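Local coordinates for protein replicative DNA helicase (Mycobacterium smegmatis, PDB 6OWN) that contains an intein splicing domain that probably excises itself from the helicase precursor and joins the flanking parts, a process zinc reversibly inhibits in mycobacteria, at residues V36-D41 with C118-N123; T6-P11 with Y128-G133. All coordinates share one frame; numbering follows the deposited sequence.

Contact 1 of 2, residues V36-D41 with C118-N123. With ZN (zinc ion), chain E.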
loop_
_atom_site.group_PDB
_atom_site.type_symbol
_atom_site.label_atom_id
_atom_site.label_comp_id
_atom_site.label_asym_id
_atom_site.label_seq_id
_atom_site.Cartn_x
_atom_site.Cartn_y
_atom_site.Cartn_z
ATOM N N VAL A 36 9.148 3.728 9.913
ATOM C CA VAL A 36 8.869 2.300 9.835
ATOM C C VAL A 36 9.406 1.672 11.114
ATOM O O VAL A 36 10.603 1.779 11.399
ATOM C CB VAL A 36 9.524 1.668 8.593
ATOM C CG1 VAL A 36 9.310 0.164 8.566
ATOM C CG2 VAL A 36 8.993 2.307 7.299
ATOM N N VAL A 37 8.526 1.030 11.885
ATOM C CA VAL A 37 8.880 0.489 13.196
ATOM C C VAL A 37 8.837 -1.034 13.246
ATOM O O VAL A 37 9.154 -1.606 14.302
ATOM C CB VAL A 37 7.976 1.059 14.306
ATOM C CG1 VAL A 37 8.199 2.576 14.473
ATOM C CG2 VAL A 37 6.518 0.740 14.005
ATOM N N ALA A 38 8.450 -1.702 12.162
ATOM C CA ALA A 38 8.318 -3.155 12.128
ATOM C C ALA A 38 8.070 -3.580 10.689
ATOM O O ALA A 38 7.544 -2.805 9.883
ATOM C CB ALA A 38 7.181 -3.647 13.032
ATOM N N ASP A 39 8.437 -4.823 10.374
ATOM C CA ASP A 39 8.224 -5.338 9.030
ATOM C C ASP A 39 7.949 -6.838 9.079
ATOM O O ASP A 39 7.948 -7.464 10.142
ATOM C CB ASP A 39 9.422 -5.026 8.123
ATOM C CG ASP A 39 10.660 -5.849 8.468
ATOM O OD1 ASP A 39 10.649 -6.627 9.453
ATOM O OD2 ASP A 39 11.674 -5.698 7.761
ATOM N N THR A 40 7.722 -7.406 7.906
ATOM C CA THR A 40 7.708 -8.842 7.693
ATOM C C THR A 40 8.936 -9.243 6.889
ATOM O O THR A 40 9.619 -8.406 6.287
ATOM C CB THR A 40 6.439 -9.274 6.950
ATOM O OG1 THR A 40 6.555 -8.910 5.569
ATOM C CG2 THR A 40 5.221 -8.591 7.536
ATOM N N ASP A 41 9.220 -10.542 6.898
ATOM C CA ASP A 41 10.090 -11.110 5.883
ATOM C C ASP A 41 9.463 -10.924 4.499
ATOM O O ASP A 41 8.294 -10.559 4.356
ATOM C CB ASP A 41 10.300 -12.605 6.118
ATOM C CG ASP A 41 11.194 -12.909 7.301
ATOM O OD1 ASP A 41 11.488 -11.996 8.110
ATOM O OD2 ASP A 41 11.599 -14.089 7.411
ATOM N N CYS A 118 5.237 -6.590 4.123
ATOM C CA CYS A 118 4.482 -5.524 4.766
ATOM C C CYS A 118 5.411 -4.757 5.698
ATOM O O CYS A 118 6.468 -5.252 6.095
ATOM C CB CYS A 118 3.272 -6.073 5.551
ATOM S SG CYS A 118 1.762 -4.994 5.585
ATOM N N VAL A 119 5.014 -3.524 6.023
ATOM C CA VAL A 119 5.696 -2.701 7.017
ATOM C C VAL A 119 4.638 -2.019 7.870
ATOM O O VAL A 119 3.488 -1.846 7.456
ATOM C CB VAL A 119 6.621 -1.625 6.404
ATOM C CG1 VAL A 119 7.747 -2.255 5.597
ATOM C CG2 VAL A 119 5.813 -0.652 5.572
ATOM N N GLU A 120 5.044 -1.625 9.071
ATOM C CA GLU A 120 4.206 -0.872 9.995
ATOM C C GLU A 120 4.862 0.472 10.277
ATOM O O GLU A 120 6.087 0.550 10.438
ATOM C CB GLU A 120 3.986 -1.646 11.306
ATOM C CG GLU A 120 3.016 -0.978 12.280
ATOM C CD GLU A 120 2.952 -1.671 13.637
ATOM O OE1 GLU A 120 3.625 -2.709 13.825
ATOM O OE2 GLU A 120 2.229 -1.162 14.522
ATOM N N VAL A 121 4.049 1.532 10.304
ATOM C CA VAL A 121 4.528 2.891 10.545
ATOM C C VAL A 121 3.825 3.438 11.790
ATOM O O VAL A 121 2.821 2.895 12.246
ATOM C CB VAL A 121 4.312 3.819 9.328
ATOM C CG1 VAL A 121 5.114 3.328 8.120
ATOM C CG2 VAL A 121 2.844 3.921 8.988
ATOM N N ASP A 122 4.365 4.532 12.345
ATOM C CA ASP A 122 3.913 4.982 13.660
ATOM C C ASP A 122 3.091 6.281 13.654
ATOM O O ASP A 122 2.988 6.933 14.698
ATOM C CB ASP A 122 5.103 5.103 14.618
ATOM C CG ASP A 122 6.186 6.061 14.131
ATOM O OD1 ASP A 122 5.994 6.745 13.103
ATOM O OD2 ASP A 122 7.251 6.117 14.793
ATOM N N ASN A 123 2.447 6.658 12.530
ATOM C CA ASN A 123 1.525 7.776 12.705
ATOM C C ASN A 123 0.171 7.263 13.187
ATOM O O ASN A 123 -0.144 6.080 13.024
ATOM C CB ASN A 123 1.386 8.564 11.406
ATOM C CG ASN A 123 0.858 7.726 10.262
ATOM O OD1 ASN A 123 -0.341 7.482 10.160
ATOM N ND2 ASN A 123 1.755 7.306 9.375
HETATM ZN ZN ZN E . 2.373 -2.861 4.935
#

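Contact 2 of 2, residues T6-P11 with Y128-G133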
loop_
_atom_site.group_PDB
_atom_site.type_symbol
_atom_site.label_atom_id
_atom_site.label_comp_id
_atom_site.label_asym_id
_atom_site.label_seq_id
_atom_site.Cartn_x
_atom_site.Cartn_y
_atom_site.Cartn_z
ATOM N N THR A 6 7.024 -2.556 -5.645
ATOM C CA THR A 6 6.157 -1.402 -5.444
ATOM C C THR A 6 6.994 -0.209 -4.996
ATOM O O THR A 6 7.659 -0.289 -3.951
ATOM C CB THR A 6 5.082 -1.688 -4.400
ATOM O OG1 THR A 6 4.301 -2.825 -4.794
ATOM C CG2 THR A 6 4.161 -0.468 -4.254
ATOM N N PRO A 7 6.998 0.896 -5.732
ATOM C CA PRO A 7 7.716 2.083 -5.254
ATOM C C PRO A 7 6.945 2.758 -4.130
ATOM O O PRO A 7 5.714 2.790 -4.135
ATOM C CB PRO A 7 7.803 2.972 -6.500
ATOM C CG PRO A 7 6.632 2.560 -7.338
ATOM C CD PRO A 7 6.413 1.097 -7.074
ATOM N N LEU A 8 7.688 3.288 -3.154
ATOM C CA LEU A 8 7.123 4.010 -2.023
ATOM C C LEU A 8 7.879 5.328 -1.862
ATOM O O LEU A 8 9.116 5.327 -1.862
ATOM C CB LEU A 8 7.233 3.184 -0.732
ATOM C CG LEU A 8 6.806 1.720 -0.754
ATOM C CD1 LEU A 8 7.331 0.994 0.494
ATOM C CD2 LEU A 8 5.289 1.629 -0.836
ATOM N N PRO A 9 7.195 6.458 -1.712
ATOM C CA PRO A 9 7.929 7.716 -1.519
ATOM C C PRO A 9 8.521 7.803 -0.123
ATOM O O PRO A 9 8.024 7.201 0.832
ATOM C CB PRO A 9 6.862 8.792 -1.736
ATOM C CG PRO A 9 5.570 8.125 -1.311
ATOM C CD PRO A 9 5.734 6.661 -1.721
ATOM N N THR A 10 9.593 8.579 -0.015
ATOM C CA THR A 10 10.354 8.787 1.207
ATOM C C THR A 10 10.745 10.251 1.300
ATOM O O THR A 10 10.735 10.966 0.290
ATOM C CB THR A 10 11.634 7.943 1.236
ATOM O OG1 THR A 10 12.585 8.509 0.326
ATOM C CG2 THR A 10 11.361 6.502 0.851
ATOM N N PRO A 11 11.163 10.719 2.482
ATOM C CA PRO A 11 11.620 12.117 2.591
ATOM C C PRO A 11 12.811 12.442 1.713
ATOM O O PRO A 11 13.054 13.623 1.432
ATOM C CB PRO A 11 11.964 12.265 4.080
ATOM C CG PRO A 11 11.152 11.211 4.763
ATOM C CD PRO A 11 11.102 10.059 3.802
ATOM N N TYR A 128 0.515 4.836 5.069
ATOM C CA TYR A 128 1.649 5.333 4.304
ATOM C C TYR A 128 1.250 5.420 2.838
ATOM O O TYR A 128 0.287 4.792 2.400
ATOM C CB TYR A 128 2.908 4.456 4.471
ATOM C CG TYR A 128 2.749 3.003 4.068
ATOM C CD1 TYR A 128 2.277 2.059 4.977
ATOM C CD2 TYR A 128 3.084 2.566 2.776
ATOM C CE1 TYR A 128 2.131 0.723 4.612
ATOM C CE2 TYR A 128 2.953 1.232 2.411
ATOM C CZ TYR A 128 2.473 0.320 3.328
ATOM O OH TYR A 128 2.324 -0.997 2.963
ATOM N N LEU A 129 1.996 6.221 2.086
ATOM C CA LEU A 129 1.739 6.403 0.665
ATOM C C LEU A 129 2.479 5.341 -0.136
ATOM O O LEU A 129 3.599 4.960 0.211
ATOM C CB LEU A 129 2.165 7.802 0.223
ATOM C CG LEU A 129 1.513 8.932 1.036
ATOM C CD1 LEU A 129 1.910 10.307 0.512
ATOM C CD2 LEU A 129 -0.014 8.795 1.073
ATOM N N ALA A 130 1.847 4.864 -1.215
ATOM C CA ALA A 130 2.367 3.737 -1.979
ATOM C C ALA A 130 2.124 3.979 -3.459
ATOM O O ALA A 130 1.153 4.636 -3.839
ATOM C CB ALA A 130 1.711 2.398 -1.570
ATOM N N GLY A 131 3.010 3.421 -4.293
ATOM C CA GLY A 131 2.875 3.511 -5.727
ATOM C C GLY A 131 3.307 4.852 -6.279
ATOM O O GLY A 131 3.499 5.832 -5.545
ATOM N N PRO A 132 3.481 4.924 -7.599
ATOM C CA PRO A 132 3.876 6.207 -8.198
ATOM C C PRO A 132 2.819 7.284 -8.024
ATOM O O PRO A 132 3.147 8.471 -8.121
ATOM C CB PRO A 132 4.107 5.855 -9.678
ATOM C CG PRO A 132 3.311 4.588 -9.912
ATOM C CD PRO A 132 3.332 3.849 -8.598
ATOM N N GLY A 133 1.568 6.918 -7.742
ATOM C CA GLY A 133 0.534 7.889 -7.450
ATOM C C GLY A 133 0.426 8.315 -6.001
ATOM O O GLY A 133 -0.395 9.183 -5.679
HETATM O O HOH W 1 5.494 6.375 1.671
#

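Contact 1 of 2, residues V36-D41 with C118-N123
Thr40 and Cys118 meet beside a zinc ion, at one end of the antiparallel pairing between strands 33-39 and 116-121. From CB of Thr40 the side chain forks. The OG1 branch lies between the backbone N and the carbonyl carbon (chi1 75°), which carries it to the Cys118 amide: Cys118 N donates to Thr40 OG1 over 3.0 Å, almost straight at 171°. The same hydroxyl donates to Asp41 O, so it both gives and receives. The methyl branch, CG2, rests 3.8 Å from Cys118 CB. A small residue with both a hydroxyl and a methyl suits this spot. Thr40 N in turn donates to Cys118 O.

Further along, Val37 N donates to Glu120 O and Glu120 N to Ala38 O, both at 2.9 Å. On the buried face Val36 packs its CG1 3.9 Å from Val119 CB and its CG2 against Val121 CG1, branched residues that fill a sheet face well; Leu26 covers Val36 and Val119. On the more open face Ala38 CB lies 3.8 Å from Glu120 OE1. Asp39 starts on the face of Val119, but its carboxylate turns off to a salt bridge with Arg117.

Cys118 SG binds zinc at 2.3 Å, a soft ligand suited to this metal. Thr40 is probably a second-shell residue, its hydroxyl holding the Cys118 amide and so helping to set the backbone from which SG reaches the zinc.

Contact 2 of 2, residues T6-P11 with Y128-G133
Leu8 drives CD2 into the middle of this buried contact, where it sits 3.7 Å from Ala130 CB and 4.0 Å from Tyr128 CE2. CG stands anti to the carbonyl carbon and beside the backbone N (chi1 -48°); with CD1 extended (chi2 165°), CD2 is the branch that comes in at the edge of the tyrosine ring, close to the ring plane and not over a face. Alanine fits beside it because its lone methyl lets the leucine tip approach the strand closely. Leu26 and Met17 also touch Leu8.

Two proline contacts flank this centre. Pro9 turns its ring across the side chain of Leu129 at about a right angle, its CG 3.7 Å from Leu129 CB, while Trp14 and Leu27 pack on the same proline. Towards the other end, Pro7 CG touches Pro132 CD at 3.8 Å, the two rings meeting at a slant, near the surface.

The contact brings together two beta-hairpins from near the two ends of the chain, 7-10 with 13-16 and 127-130 with 135-138, as expected of the HINT fold of inteins, in which the terminal regions converge around the splicing centre. Tyr128, on the second hairpin, is also one of the residues of the zinc site.

Pro7 and Pro9 lack an N-H and cannot donate; their main chain takes part here through carbonyls that accept. Gly131 N donates to Pro7 O at 2.8 Å; the donor lies nearly in line with the C=O, although the N-H itself is bent (139°). Gly131 adopts a positive phi, a backbone shape that glycine takes easily. Further out, a single water donates to both Pro9 O and Leu129 O, 2.8 Å from each, bridging carbonyls that could not bond to one another directly.

Overall arrangement
Contact 2 is the more buried of the two, nearer the middle of the domain, whereas contact 1 lies farther out and is only partly covered. Their chemistry follows: contact 1 is a true strand pairing carried mostly by main-chain hydrogen bonds and edged with charged residues, while contact 2 joins separate hairpins through apolar side chains, with one direct hydrogen bond and a water bridge. Strands 116-121 and 127-130 are consecutive in the chain but belong to different sheets. Leu26 of strand 25-27 packs on both contacts, against Val36 and Val119 in one and Leu8 in the other. They touch where Val119 CG2 packs 4.0 Å from Tyr128 CE1, and both contribute to the zinc site.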